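Iron Transport-associated domain protein (Bacillus anthracis, PDB 4H8Q) binds heme through a NEAT domain and, as part of the secreted hemophore IsdX2, probably extracts it from methemoglobin for iron uptake. Local coordinates at residues K21-D25 and K26-I30. The protein carries 1 engineered substitution. Numbering follows the deposited sequence.
Sequences KVLKD and KTEEI. With HEM (protoporphyrin IX containing Fe), chain B.
Lys24 and Thr27 close a type II beta turn that follows strand 14-24. Lys24 O accepts two bonds from Thr27, both from the same face of its plane. Thr27 N lies 3.0 Å from Lys24 O. Thr27 OG1 sits 2.8 Å from Lys24 O and comes from above the carbonyl plane. Thr27 holds OG1 between its own N and carbonyl carbon (chi1 79°), which lets the hydroxyl turn back to Lys24. The same OG1 accepts from Glu29 N at 2.9 Å, forming an ST turn. Glu29 O then takes the Lys24 N-H in a fairly straight bond of 2.8 Å (158° at the hydrogen).

Charged groups meet at the surface. Asp25 and Lys26 run side by side, and Lys26 bends at its last torsion (chi4 78°), bringing NZ into a salt bridge with Asp25 OD2 at 3.0 Å, on its syn side but out of the carboxylate plane. Asp25 OD1 is held by Gln121. A water links Lys24 NZ to Glu29 OE2.

Apolar contact is small: Ile30 CD1 touches Leu23 CD2 at 3.9 Å and Lys21 CD at 3.8 Å.

The extended Lys24 chain passes a heme propionate, with CG 3.8 Å from HEM O1D. Ser31 and Met32, just beyond Ile30, hydrogen-bond the heme. Strand 14-24 pairs with strand 114-125 through Lys21 and Leu23, so this turn leads from the barrel wall into the heme-binding loop.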
loop_
_atom_site.group_PDB
_atom_site.type_symbol
_atom_site.label_atom_id
_atom_site.label_comp_id
_atom_site.label_asym_id
_atom_site.label_seq_id
_atom_site.Cartn_x
_atom_site.Cartn_y
_atom_site.Cartn_z
ATOM N N LYS A 21 0.313 -8.858 -1.057
ATOM C CA LYS A 21 -0.292 -9.109 0.236
ATOM C C LYS A 21 0.364 -8.162 1.235
ATOM O O LYS A 21 1.535 -7.798 1.073
ATOM C CB LYS A 21 -0.035 -10.562 0.666
ATOM C CG LYS A 21 -0.772 -11.604 -0.153
ATOM C CD LYS A 21 -0.316 -13.012 0.222
ATOM C CE LYS A 21 -1.049 -14.077 -0.594
ATOM N NZ LYS A 21 -0.523 -15.452 -0.316
ATOM N N VAL A 22 -0.385 -7.753 2.250
ATOM C CA VAL A 22 0.189 -7.012 3.364
ATOM C C VAL A 22 0.428 -7.987 4.507
ATOM O O VAL A 22 -0.482 -8.708 4.909
ATOM C CB VAL A 22 -0.734 -5.878 3.837
ATOM C CG1 VAL A 22 -0.047 -5.041 4.919
ATOM C CG2 VAL A 22 -1.114 -4.989 2.645
ATOM N N LEU A 23 1.651 -7.981 5.026
ATOM C CA LEU A 23 2.074 -8.924 6.057
ATOM C C LEU A 23 2.249 -8.246 7.407
ATOM O O LEU A 23 2.678 -7.099 7.494
ATOM C CB LEU A 23 3.392 -9.578 5.637
ATOM C CG LEU A 23 3.406 -10.288 4.286
ATOM C CD1 LEU A 23 4.821 -10.786 3.966
ATOM C CD2 LEU A 23 2.385 -11.438 4.263
ATOM N N LYS A 24 1.914 -8.965 8.473
ATOM C CA LYS A 24 2.178 -8.496 9.819
ATOM C C LYS A 24 3.682 -8.301 10.022
ATOM O O LYS A 24 4.483 -9.105 9.546
ATOM C CB LYS A 24 1.602 -9.509 10.813
ATOM C CG LYS A 24 1.866 -9.192 12.259
ATOM C CD LYS A 24 1.153 -10.200 13.158
ATOM C CE LYS A 24 1.467 -9.948 14.620
ATOM N NZ LYS A 24 0.782 -10.933 15.497
ATOM N N ASP A 25 4.047 -7.228 10.715
ATOM C CA ASP A 25 5.438 -6.792 10.852
ATOM C C ASP A 25 6.369 -7.939 11.263
ATOM O O ASP A 25 6.133 -8.597 12.280
ATOM C CB ASP A 25 5.521 -5.662 11.876
ATOM C CG ASP A 25 6.914 -5.041 11.966
ATOM O OD1 ASP A 25 7.568 -4.851 10.919
ATOM O OD2 ASP A 25 7.343 -4.731 13.101
ATOM N N LYS A 26 7.405 -8.168 10.457
ATOM C CA LYS A 26 8.441 -9.169 10.750
ATOM C C LYS A 26 7.936 -10.615 10.711
ATOM O O LYS A 26 8.548 -11.510 11.305
ATOM C CB LYS A 26 9.120 -8.875 12.091
ATOM C CG LYS A 26 9.751 -7.490 12.185
ATOM C CD LYS A 26 10.499 -7.327 13.504
ATOM C CE LYS A 26 11.191 -5.976 13.605
ATOM N NZ LYS A 26 10.249 -4.873 13.951
ATOM N N THR A 27 6.830 -10.845 10.008
ATOM C CA THR A 27 6.259 -12.182 9.880
ATOM C C THR A 27 5.876 -12.515 8.452
ATOM O O THR A 27 5.906 -11.648 7.566
ATOM C CB THR A 27 4.978 -12.345 10.724
ATOM O OG1 THR A 27 3.869 -11.742 10.038
ATOM C CG2 THR A 27 5.139 -11.718 12.090
ATOM N N GLU A 28 5.522 -13.780 8.230
ATOM C CA GLU A 28 4.926 -14.208 6.973
ATOM C C GLU A 28 3.419 -14.393 7.144
ATOM O O GLU A 28 2.769 -15.034 6.319
ATOM C CB GLU A 28 5.573 -15.507 6.485
ATOM C CG GLU A 28 7.050 -15.365 6.117
ATOM C CD GLU A 28 7.269 -14.583 4.829
ATOM O OE1 GLU A 28 6.329 -14.508 4.007
ATOM O OE2 GLU A 28 8.384 -14.051 4.633
ATOM N N GLU A 29 2.875 -13.818 8.216
ATOM C CA GLU A 29 1.444 -13.876 8.497
ATOM C C GLU A 29 0.709 -12.740 7.802
ATOM O O GLU A 29 1.221 -11.626 7.724
ATOM C CB GLU A 29 1.195 -13.784 10.001
ATOM C CG GLU A 29 1.780 -14.962 10.774
ATOM C CD GLU A 29 1.566 -14.841 12.268
ATOM O OE1 GLU A 29 0.404 -14.970 12.706
ATOM O OE2 GLU A 29 2.557 -14.624 13.004
ATOM N N ILE A 30 -0.493 -13.020 7.310
ATOM C CA ILE A 30 -1.286 -11.981 6.651
ATOM C C ILE A 30 -1.741 -10.938 7.654
ATOM O O ILE A 30 -2.267 -11.268 8.717
ATOM C CB ILE A 30 -2.508 -12.562 5.917
ATOM C CG1 ILE A 30 -2.063 -13.631 4.921
ATOM C CG2 ILE A 30 -3.271 -11.457 5.191
ATOM C CD1 ILE A 30 -1.067 -13.132 3.898
HETATM C CHA HEM B . -4.103 -5.450 14.785
HETATM C CHB HEM B . -8.914 -5.272 15.401
HETATM C CHC HEM B . -9.324 -2.101 11.732
HETATM C CHD HEM B . -4.609 -2.725 10.722
HETATM C C1A HEM B . -5.365 -5.664 15.268
HETATM C C2A HEM B . -5.713 -6.513 16.393
HETATM C C3A HEM B . -7.040 -6.459 16.545
HETATM C C4A HEM B . -7.581 -5.569 15.544
HETATM C CMA HEM B . -7.882 -7.197 17.607
HETATM C CAA HEM B . -4.712 -7.347 17.234
HETATM C CBA HEM B . -4.164 -8.493 16.382
HETATM C CGA HEM B . -5.259 -9.408 15.876
HETATM O O1A HEM B . -6.155 -9.785 16.673
HETATM O O2A HEM B . -5.242 -9.795 14.677
HETATM C C1B HEM B . -9.434 -4.423 14.451
HETATM C C2B HEM B . -10.839 -4.156 14.260
HETATM C C3B HEM B . -10.964 -3.290 13.257
HETATM C C4B HEM B . -9.635 -2.962 12.767
HETATM C CMB HEM B . -11.993 -4.793 15.071
HETATM C CAB HEM B . -12.312 -2.745 12.736
HETATM C CBB HEM B . -12.345 -1.985 11.646
HETATM C C1C HEM B . -8.090 -2.015 11.117
HETATM C C2C HEM B . -7.784 -1.250 9.921
HETATM C C3C HEM B . -6.485 -1.416 9.640
HETATM C C4C HEM B . -5.914 -2.296 10.649
HETATM C CMC HEM B . -8.798 -0.384 9.133
HETATM C CAC HEM B . -5.722 -0.786 8.456
HETATM C CBC HEM B . -4.398 -0.912 8.394
HETATM C C1D HEM B . -4.071 -3.494 11.727
HETATM C C2D HEM B . -2.676 -3.840 11.794
HETATM C C3D HEM B . -2.513 -4.683 13.043
HETATM C C4D HEM B . -3.830 -4.766 13.625
HETATM C CMD HEM B . -1.574 -3.447 10.801
HETATM C CAD HEM B . -1.210 -5.304 13.577
HETATM C CBD HEM B . -1.205 -6.802 13.312
HETATM C CGD HEM B . -1.333 -7.108 11.846
HETATM O O1D HEM B . -0.558 -6.555 11.011
HETATM O O2D HEM B . -2.217 -7.940 11.514
HETATM N NA HEM B . -6.524 -5.105 14.778
HETATM N NB HEM B . -8.724 -3.678 13.522
HETATM N NC HEM B . -6.926 -2.644 11.519
HETATM N ND HEM B . -4.727 -4.055 12.824
HETATM FE FE HEM B . -6.682 -3.692 13.302
HETATM O O HOH W 1 2.822 -13.037 15.249
HETATM O O HOH W 2 9.897 -3.716 10.862
#